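Local atomic coordinates of fungal protease inhibitor-1 (Antheraea mylitta, PDB entry 3BT4), a protein that inhibits proteases from the fungi A. oryzae and R. oryzae, and also trypsin and chymotrypsin. Residues 42-48 and 65-70; 33-38 and 58-64; 47-53 and 77-81. All blocks are in the same frame, centred on the assembly; numbering follows the deposited sequence.

Contact 1 of 3, residues 42-48 and 65-70; sequences ACVTLLR and SAVCQE
Leu46 divides its side chain between Val67 and Gln69, residues that lie on the same face of a shared sheet or just past its end. Its CB lies 4.0 Å from Gln69 CB. CG stands beside the backbone N, anti to the carbonyl carbon (chi1 -56°), and the two methyls diverge from it: the Leu46 side chain crosses that of Gln69 at about a right angle, CD1 coming to 3.6 Å from Gln69 NE2, while CD2 lies 3.8 Å from Val67 CG2. The two backbones are parallel beta partners. Strand 66-68 forms one edge of a mixed three-stranded sheet, with 40-47 in the middle and 28-30 antiparallel to it on the far side. Thr45 and Leu47 do the backbone bonding to 65-70: Thr45 accepts from Val67 N at its O (2.8 Å) and gives its N to Ser65 O (2.8 Å), and Leu47 likewise uses Val67 O and Gln69 N. On the opposite face, with Ala66 and Cys68, Leu47 puts its CG 3.5 Å from Val67 O. Cys68 carries a disulfide to Cys79. Beyond Gln69, Glu70 forms a salt bridge through OE2 with Arg30, against which Leu46 also packs.

Contact 2 of 3, residues 33-38 and 58-64; sequences HSGKCA and KEIGETP
His33 NE2 donates to Pro64 O at 2.8 Å, with the oxygen close to the plane of the imidazole at its edge, a geometry that, with Tyr56 alongside, probably limits turning of the ring. The reach depends on CG standing anti to the backbone N (chi1 -167°), which swings the ring from strand 33-34 toward the loop. Thr63, just before Pro64, works with both branches: OG1 accepts from Gly35 N at 3.0 Å, and the methyl CG2 presses on His33 O at 3.4 Å. Farther on, Cys37 N binds Lys58 O at 2.7 Å, approaching from above the carbonyl plane, while the aliphatic part of Lys58 runs alongside the Cys37 backbone and puts CD 3.8 Å from Ala38 CB. Gly61 lets the loop pass close by, its CA 3.9 Å from Lys36 CG; a CB there would probably collide with that methylene.

The second shell holds these groups in place. A water joins Ser34 OG to Thr63 O, and Ala38 N bonds Gly35 O, closing the turn that presents Cys37 N. Tyr56 lays its ring near that of His33 and hydrogen-bonds His33 O, and Cys37 is tied to Cys4 by a disulfide. Both segments carry bulges: His33 and Ser34 face Cys40 as a classic beta bulge, and Gly61 and Glu62 form a G1 beta bulge.

Contact 3 of 3, residues 47-53 and 77-81; sequences LRERAAC and GVCTK
Arg50 adopts a positive phi (87°), uncommon for a residue other than glycine, and its N donates to Cys79 O, 2.7 Å away, in an almost straight hydrogen bond. It is the third residue of a type II beta turn running from Arg48 to Ala51, closed by Ala51 N on Arg48 O at 3.1 Å. The chain leaving the turn continues the pairing: Cys79 N binds Ala51 O at 2.9 Å, and Cys53 N reaches Gly77 O from above its carbonyl plane, flanking a single bridge between Ala52 and Val78.

Two cysteines, one from each segment, pack across the contact. Cys79 SG touches Leu47 CB at 3.7 Å, and its CB sits 3.2 Å from Arg48 O. Cys53 SG, placed between its own backbone N and carbonyl carbon (chi1 50°), lies 3.4 Å from Val78 C, against the peptide.

Charged side chains meet as well. Glu49, extended from a CG anti to the backbone N, crosses Lys81 obliquely; its OE2 meets Lys81 CB at 3.3 Å, whereas the salt bridge from OE1 to Lys81 NZ is long, 4.0 Å, as is the one from OE2 to Arg50 NE. With an alanine in place of Glu49, Arg50 and Lys81 would probably lose the carboxylate they share, leaving two like charges near each other.

Segment 47-53 thus carries the chain out of strand 40-47 and along strand 78-80, which pairs antiparallel with 73-75; the Cys53–Cys74 disulfide ties the loop to that hairpin.

Contacts 1 and 2 are partly buried, each centred about 7 Å from the centre of the chain, whereas contact 3 lies at the surface, its centre about 14 Å out. Contact 1 relies on regular parallel pairing with apolar side chains on both faces; contact 2 replaces this with isolated bonds from side chains and loop backbone; contact 3 combines turn-based pairing with long salt bridges. His33 packs against Val44 and Val67, joining contacts 1 and 2. Contacts 1 and 3 share Leu47 and Arg48 and are bound covalently through Cys68 and Cys79. Contacts 2 and 3 do not touch, so contact 1 links them.

Contact 1 of 3, residues 42-48 and 65-70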
loop_
_atom_site.group_PDB
_atom_site.type_symbol
_atom_site.label_atom_id
_atom_site.label_comp_id
_atom_site.label_asym_id
_atom_site.label_seq_id
_atom_site.Cartn_x
_atom_site.Cartn_y
_atom_site.Cartn_z
ATOM N N ALA A 42 6.315 -3.654 -3.437
ATOM C CA ALA A 42 6.084 -4.516 -2.274
ATOM C C ALA A 42 5.443 -5.832 -2.674
ATOM O O ALA A 42 4.750 -5.912 -3.686
ATOM C CB ALA A 42 5.204 -3.810 -1.279
ATOM N N CYS A 43 5.678 -6.865 -1.873
ATOM C CA CYS A 43 4.907 -8.096 -1.970
ATOM C C CYS A 43 3.785 -7.949 -0.946
ATOM O O CYS A 43 4.031 -7.920 0.260
ATOM C CB CYS A 43 5.791 -9.313 -1.698
ATOM S SG CYS A 43 7.314 -9.331 -2.763
ATOM N N VAL A 44 2.557 -7.788 -1.435
ATOM C CA VAL A 44 1.438 -7.468 -0.544
ATOM C C VAL A 44 0.492 -8.644 -0.253
ATOM O O VAL A 44 0.324 -9.560 -1.059
ATOM C CB VAL A 44 0.660 -6.210 -1.025
ATOM C CG1 VAL A 44 1.641 -5.076 -1.322
ATOM C CG2 VAL A 44 -0.162 -6.501 -2.242
ATOM N N THR A 45 -0.100 -8.594 0.936
ATOM C CA THR A 45 -1.144 -9.509 1.354
ATOM C C THR A 45 -2.491 -8.778 1.330
ATOM O O THR A 45 -2.586 -7.629 1.733
ATOM C CB THR A 45 -0.806 -10.052 2.760
ATOM O OG1 THR A 45 0.356 -10.885 2.650
ATOM C CG2 THR A 45 -1.972 -10.859 3.388
ATOM N N LEU A 46 -3.542 -9.437 0.842
ATOM C CA LEU A 46 -4.864 -8.797 0.852
ATOM C C LEU A 46 -5.784 -9.333 1.936
ATOM O O LEU A 46 -5.791 -10.540 2.241
ATOM C CB LEU A 46 -5.545 -8.838 -0.526
ATOM C CG LEU A 46 -4.778 -8.233 -1.716
ATOM C CD1 LEU A 46 -5.564 -8.384 -3.006
ATOM C CD2 LEU A 46 -4.395 -6.770 -1.471
ATOM N N LEU A 47 -6.557 -8.412 2.513
ATOM C CA LEU A 47 -7.447 -8.711 3.628
ATOM C C LEU A 47 -8.910 -8.597 3.236
ATOM O O LEU A 47 -9.286 -7.801 2.374
ATOM C CB LEU A 47 -7.142 -7.794 4.810
ATOM C CG LEU A 47 -5.670 -7.608 5.210
ATOM C CD1 LEU A 47 -5.540 -6.372 6.032
ATOM C CD2 LEU A 47 -5.104 -8.791 5.954
ATOM N N ARG A 48 -9.726 -9.419 3.884
ATOM C CA ARG A 48 -11.149 -9.486 3.632
ATOM C C ARG A 48 -11.928 -8.448 4.441
ATOM O O ARG A 48 -11.428 -7.897 5.421
ATOM C CB ARG A 48 -11.668 -10.882 3.993
ATOM C CG ARG A 48 -10.979 -12.052 3.311
ATOM C CD ARG A 48 -11.413 -12.155 1.889
ATOM N NE ARG A 48 -11.217 -13.497 1.344
ATOM C CZ ARG A 48 -12.125 -14.471 1.420
ATOM N NH1 ARG A 48 -13.285 -14.261 2.041
ATOM N NH2 ARG A 48 -11.872 -15.648 0.866
ATOM N N SER A 65 2.306 -3.931 4.347
ATOM C CA SER A 65 2.221 -4.834 3.204
ATOM C C SER A 65 0.919 -5.603 3.164
ATOM O O SER A 65 0.586 -6.223 2.165
ATOM C CB SER A 65 3.400 -5.803 3.213
ATOM O OG SER A 65 4.590 -5.075 2.953
ATOM N N ALA A 66 0.181 -5.568 4.260
ATOM C CA ALA A 66 -1.098 -6.254 4.334
ATOM C C ALA A 66 -2.158 -5.185 4.251
ATOM O O ALA A 66 -2.278 -4.345 5.135
ATOM C CB ALA A 66 -1.212 -7.046 5.636
ATOM N N VAL A 67 -2.920 -5.211 3.172
ATOM C CA VAL A 67 -3.883 -4.149 2.903
ATOM C C VAL A 67 -5.266 -4.723 2.591
ATOM O O VAL A 67 -5.384 -5.874 2.178
ATOM C CB VAL A 67 -3.369 -3.171 1.791
ATOM C CG1 VAL A 67 -2.258 -2.247 2.342
ATOM C CG2 VAL A 67 -2.906 -3.928 0.549
ATOM N N CYS A 68 -6.310 -3.940 2.812
ATOM C CA CYS A 68 -7.665 -4.378 2.475
ATOM C C CYS A 68 -7.804 -4.635 0.979
ATOM O O CYS A 68 -7.234 -3.891 0.162
ATOM C CB CYS A 68 -8.696 -3.335 2.925
ATOM S SG CYS A 68 -8.604 -3.015 4.683
ATOM N N GLN A 69 -8.550 -5.671 0.623
ATOM C CA GLN A 69 -8.736 -6.005 -0.784
ATOM C C GLN A 69 -9.683 -4.995 -1.435
ATOM O O GLN A 69 -10.865 -4.921 -1.084
ATOM C CB GLN A 69 -9.226 -7.448 -0.956
ATOM C CG GLN A 69 -9.221 -7.959 -2.403
ATOM C CD GLN A 69 -9.325 -9.485 -2.518
ATOM O OE1 GLN A 69 -9.973 -10.151 -1.702
ATOM N NE2 GLN A 69 -8.681 -10.043 -3.538
ATOM N N GLU A 70 -9.136 -4.218 -2.378
ATOM C CA GLU A 70 -9.867 -3.167 -3.102
ATOM C C GLU A 70 -11.238 -3.632 -3.561
ATOM O O GLU A 70 -11.366 -4.768 -4.026
ATOM C CB GLU A 70 -9.046 -2.662 -4.303
ATOM C CG GLU A 70 -7.891 -1.752 -3.933
ATOM C CD GLU A 70 -6.620 -2.510 -3.554
ATOM O OE1 GLU A 70 -5.734 -1.902 -2.899
ATOM O OE2 GLU A 70 -6.514 -3.706 -3.906
#

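Contact 2 of 3, residues 33-38 and 58-64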
loop_
_atom_site.group_PDB
_atom_site.type_symbol
_atom_site.label_atom_id
_atom_site.label_comp_id
_atom_site.label_asym_id
_atom_site.label_seq_id
_atom_site.Cartn_x
_atom_site.Cartn_y
_atom_site.Cartn_z
ATOM N N HIS A 33 4.025 0.697 -3.682
ATOM C CA HIS A 33 3.286 0.373 -2.448
ATOM C C HIS A 33 3.923 0.948 -1.196
ATOM O O HIS A 33 3.229 1.533 -0.376
ATOM C CB HIS A 33 3.081 -1.150 -2.270
ATOM C CG HIS A 33 2.081 -1.497 -1.198
ATOM N ND1 HIS A 33 0.718 -1.411 -1.394
ATOM C CD2 HIS A 33 2.247 -1.901 0.084
ATOM C CE1 HIS A 33 0.087 -1.736 -0.279
ATOM N NE2 HIS A 33 0.992 -2.032 0.635
ATOM N N SER A 34 5.236 0.765 -1.044
ATOM C CA SER A 34 5.917 1.057 0.216
ATOM C C SER A 34 6.609 2.404 0.238
ATOM O O SER A 34 7.018 2.925 -0.813
ATOM C CB SER A 34 6.950 -0.020 0.551
ATOM O OG SER A 34 6.361 -1.292 0.408
ATOM N N GLY A 35 6.755 2.937 1.453
ATOM C CA GLY A 35 7.498 4.181 1.675
ATOM C C GLY A 35 6.674 5.426 1.459
ATOM O O GLY A 35 5.545 5.366 0.964
ATOM N N LYS A 36 7.230 6.570 1.854
ATOM C CA LYS A 36 6.578 7.851 1.562
ATOM C C LYS A 36 6.210 7.930 0.077
ATOM O O LYS A 36 7.047 7.642 -0.796
ATOM C CB LYS A 36 7.469 9.018 1.989
ATOM C CG LYS A 36 7.615 9.114 3.507
ATOM C CD LYS A 36 8.507 10.274 3.943
ATOM C CE LYS A 36 9.979 9.860 4.045
ATOM N NZ LYS A 36 10.170 8.711 4.982
ATOM N N CYS A 37 4.945 8.274 -0.185
ATOM C CA CYS A 37 4.364 8.343 -1.538
ATOM C C CYS A 37 4.393 7.031 -2.347
ATOM O O CYS A 37 4.151 7.034 -3.570
ATOM C CB CYS A 37 4.928 9.536 -2.334
ATOM S SG CYS A 37 4.521 11.132 -1.544
ATOM N N ALA A 38 4.669 5.917 -1.657
ATOM C CA ALA A 38 4.576 4.585 -2.266
ATOM C C ALA A 38 5.565 4.408 -3.433
ATOM O O ALA A 38 5.256 3.777 -4.427
ATOM C CB ALA A 38 3.141 4.331 -2.722
ATOM N N LYS A 58 0.136 6.578 2.191
ATOM C CA LYS A 58 1.389 6.839 1.466
ATOM C C LYS A 58 1.827 8.293 1.629
ATOM O O LYS A 58 3.027 8.575 1.693
ATOM C CB LYS A 58 1.265 6.485 -0.015
ATOM C CG LYS A 58 0.451 7.447 -0.821
ATOM C CD LYS A 58 0.554 7.149 -2.293
ATOM C CE LYS A 58 -0.393 8.039 -3.062
ATOM N NZ LYS A 58 -0.154 7.970 -4.520
ATOM N N GLU A 59 0.846 9.191 1.733
ATOM C CA GLU A 59 1.075 10.613 2.012
ATOM C C GLU A 59 1.846 10.786 3.291
ATOM O O GLU A 59 2.470 11.811 3.526
ATOM C CB GLU A 59 -0.263 11.344 2.163
ATOM C CG GLU A 59 -1.051 11.505 0.881
ATOM C CD GLU A 59 -1.650 10.211 0.355
ATOM O OE1 GLU A 59 -1.819 10.108 -0.876
ATOM O OE2 GLU A 59 -1.964 9.302 1.149
ATOM N N ILE A 60 1.802 9.754 4.113
ATOM C CA ILE A 60 2.288 9.821 5.474
ATOM C C ILE A 60 3.474 8.880 5.682
ATOM O O ILE A 60 4.178 8.957 6.707
ATOM C CB ILE A 60 1.106 9.483 6.441
ATOM C CG1 ILE A 60 0.809 10.642 7.383
ATOM C CG2 ILE A 60 1.310 8.183 7.177
ATOM C CD1 ILE A 60 -0.220 11.605 6.834
ATOM N N GLY A 61 3.675 7.981 4.714
ATOM C CA GLY A 61 4.692 6.939 4.803
ATOM C C GLY A 61 4.328 5.716 5.630
ATOM O O GLY A 61 5.194 4.896 5.922
ATOM N N GLU A 62 3.060 5.575 6.008
ATOM C CA GLU A 62 2.606 4.374 6.729
ATOM C C GLU A 62 2.056 3.367 5.758
ATOM O O GLU A 62 0.913 3.465 5.354
ATOM C CB GLU A 62 1.534 4.711 7.759
ATOM C CG GLU A 62 2.074 5.412 8.982
ATOM C CD GLU A 62 3.096 4.598 9.771
ATOM O OE1 GLU A 62 2.806 3.442 10.147
ATOM O OE2 GLU A 62 4.192 5.133 10.023
ATOM N N THR A 63 2.888 2.394 5.395
ATOM C CA THR A 63 2.634 1.549 4.233
ATOM C C THR A 63 2.768 0.060 4.549
ATOM O O THR A 63 3.726 -0.590 4.102
ATOM C CB THR A 63 3.562 1.908 3.057
ATOM O OG1 THR A 63 4.913 1.844 3.498
ATOM C CG2 THR A 63 3.296 3.305 2.577
ATOM N N PRO A 64 1.794 -0.490 5.305
ATOM C CA PRO A 64 1.829 -1.920 5.631
ATOM C C PRO A 64 1.663 -2.764 4.374
ATOM O O PRO A 64 0.965 -2.355 3.450
ATOM C CB PRO A 64 0.621 -2.111 6.560
ATOM C CG PRO A 64 -0.287 -0.954 6.272
ATOM C CD PRO A 64 0.610 0.182 5.876
HETATM O O HOH W 1 4.931 -2.261 2.255
#

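Contact 3 of 3, residues 47-53 and 77-81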
loop_
_atom_site.group_PDB
_atom_site.type_symbol
_atom_site.label_atom_id
_atom_site.label_comp_id
_atom_site.label_asym_id
_atom_site.label_seq_id
_atom_site.Cartn_x
_atom_site.Cartn_y
_atom_site.Cartn_z
ATOM N N LEU A 47 -6.557 -8.412 2.513
ATOM C CA LEU A 47 -7.447 -8.711 3.628
ATOM C C LEU A 47 -8.910 -8.597 3.236
ATOM O O LEU A 47 -9.286 -7.801 2.374
ATOM C CB LEU A 47 -7.142 -7.794 4.810
ATOM C CG LEU A 47 -5.670 -7.608 5.210
ATOM C CD1 LEU A 47 -5.540 -6.372 6.032
ATOM C CD2 LEU A 47 -5.104 -8.791 5.954
ATOM N N ARG A 48 -9.726 -9.419 3.884
ATOM C CA ARG A 48 -11.149 -9.486 3.632
ATOM C C ARG A 48 -11.928 -8.448 4.441
ATOM O O ARG A 48 -11.428 -7.897 5.421
ATOM C CB ARG A 48 -11.668 -10.882 3.993
ATOM C CG ARG A 48 -10.979 -12.052 3.311
ATOM C CD ARG A 48 -11.413 -12.155 1.889
ATOM N NE ARG A 48 -11.217 -13.497 1.344
ATOM C CZ ARG A 48 -12.125 -14.471 1.420
ATOM N NH1 ARG A 48 -13.285 -14.261 2.041
ATOM N NH2 ARG A 48 -11.872 -15.648 0.866
ATOM N N GLU A 49 -13.180 -8.228 4.046
ATOM C CA GLU A 49 -14.089 -7.363 4.783
ATOM C C GLU A 49 -14.215 -7.775 6.252
ATOM O O GLU A 49 -14.416 -8.950 6.561
ATOM C CB GLU A 49 -15.467 -7.364 4.119
ATOM C CG GLU A 49 -16.405 -6.341 4.721
ATOM C CD GLU A 49 -17.741 -6.223 3.987
ATOM O OE1 GLU A 49 -18.070 -7.100 3.147
ATOM O OE2 GLU A 49 -18.466 -5.249 4.281
ATOM N N ARG A 50 -14.100 -6.778 7.131
ATOM C CA ARG A 50 -14.201 -6.918 8.596
ATOM C C ARG A 50 -12.882 -7.259 9.264
ATOM O O ARG A 50 -12.706 -6.971 10.447
ATOM C CB ARG A 50 -15.270 -7.931 9.041
ATOM C CG ARG A 50 -16.678 -7.603 8.627
ATOM C CD ARG A 50 -17.040 -6.150 8.880
ATOM N NE ARG A 50 -18.209 -5.796 8.068
ATOM C CZ ARG A 50 -19.480 -6.042 8.414
ATOM N NH1 ARG A 50 -19.765 -6.630 9.577
ATOM N NH2 ARG A 50 -20.466 -5.691 7.594
ATOM N N ALA A 51 -11.966 -7.881 8.520
ATOM C CA ALA A 51 -10.663 -8.271 9.066
ATOM C C ALA A 51 -9.927 -7.023 9.544
ATOM O O ALA A 51 -10.071 -5.970 8.966
ATOM C CB ALA A 51 -9.850 -9.020 8.042
ATOM N N ALA A 52 -9.180 -7.156 10.635
ATOM C CA ALA A 52 -8.383 -6.067 11.178
ATOM C C ALA A 52 -7.265 -5.661 10.223
ATOM O O ALA A 52 -6.673 -6.498 9.547
ATOM C CB ALA A 52 -7.808 -6.460 12.539
ATOM N N CYS A 53 -6.983 -4.366 10.183
ATOM C CA CYS A 53 -5.961 -3.820 9.302
ATOM C C CYS A 53 -5.247 -2.652 9.967
ATOM O O CYS A 53 -5.842 -1.944 10.787
ATOM C CB CYS A 53 -6.600 -3.321 8.010
ATOM S SG CYS A 53 -8.011 -2.239 8.319
ATOM N N GLY A 77 -9.727 0.656 11.818
ATOM C CA GLY A 77 -8.870 -0.525 12.035
ATOM C C GLY A 77 -9.464 -1.817 11.501
ATOM O O GLY A 77 -9.015 -2.892 11.850
ATOM N N VAL A 78 -10.454 -1.690 10.624
ATOM C CA VAL A 78 -11.213 -2.802 10.084
ATOM C C VAL A 78 -11.373 -2.572 8.563
ATOM O O VAL A 78 -11.642 -1.451 8.129
ATOM C CB VAL A 78 -12.598 -2.871 10.826
ATOM C CG1 VAL A 78 -13.678 -3.484 9.985
ATOM C CG2 VAL A 78 -12.471 -3.613 12.148
ATOM N N CYS A 79 -11.177 -3.608 7.752
ATOM C CA CYS A 79 -11.494 -3.508 6.314
ATOM C C CYS A 79 -12.997 -3.314 6.074
ATOM O O CYS A 79 -13.802 -4.220 6.283
ATOM C CB CYS A 79 -10.960 -4.709 5.538
ATOM S SG CYS A 79 -9.160 -4.812 5.521
ATOM N N THR A 80 -13.346 -2.119 5.616
ATOM C CA THR A 80 -14.728 -1.655 5.558
ATOM C C THR A 80 -15.227 -1.448 4.126
ATOM O O THR A 80 -14.543 -0.845 3.300
ATOM C CB THR A 80 -14.851 -0.318 6.298
ATOM O OG1 THR A 80 -14.334 -0.465 7.616
ATOM C CG2 THR A 80 -16.291 0.154 6.373
ATOM N N LYS A 81 -16.418 -1.962 3.840
ATOM C CA LYS A 81 -17.096 -1.642 2.591
ATOM C C LYS A 81 -17.519 -0.172 2.606
ATOM O O LYS A 81 -18.400 0.235 3.372
ATOM C CB LYS A 81 -18.305 -2.556 2.351
ATOM C CG LYS A 81 -18.902 -2.417 0.950
ATOM C CD LYS A 81 -20.089 -3.352 0.740
ATOM C CE LYS A 81 -19.679 -4.833 0.718
ATOM N NZ LYS A 81 -20.857 -5.760 0.685
#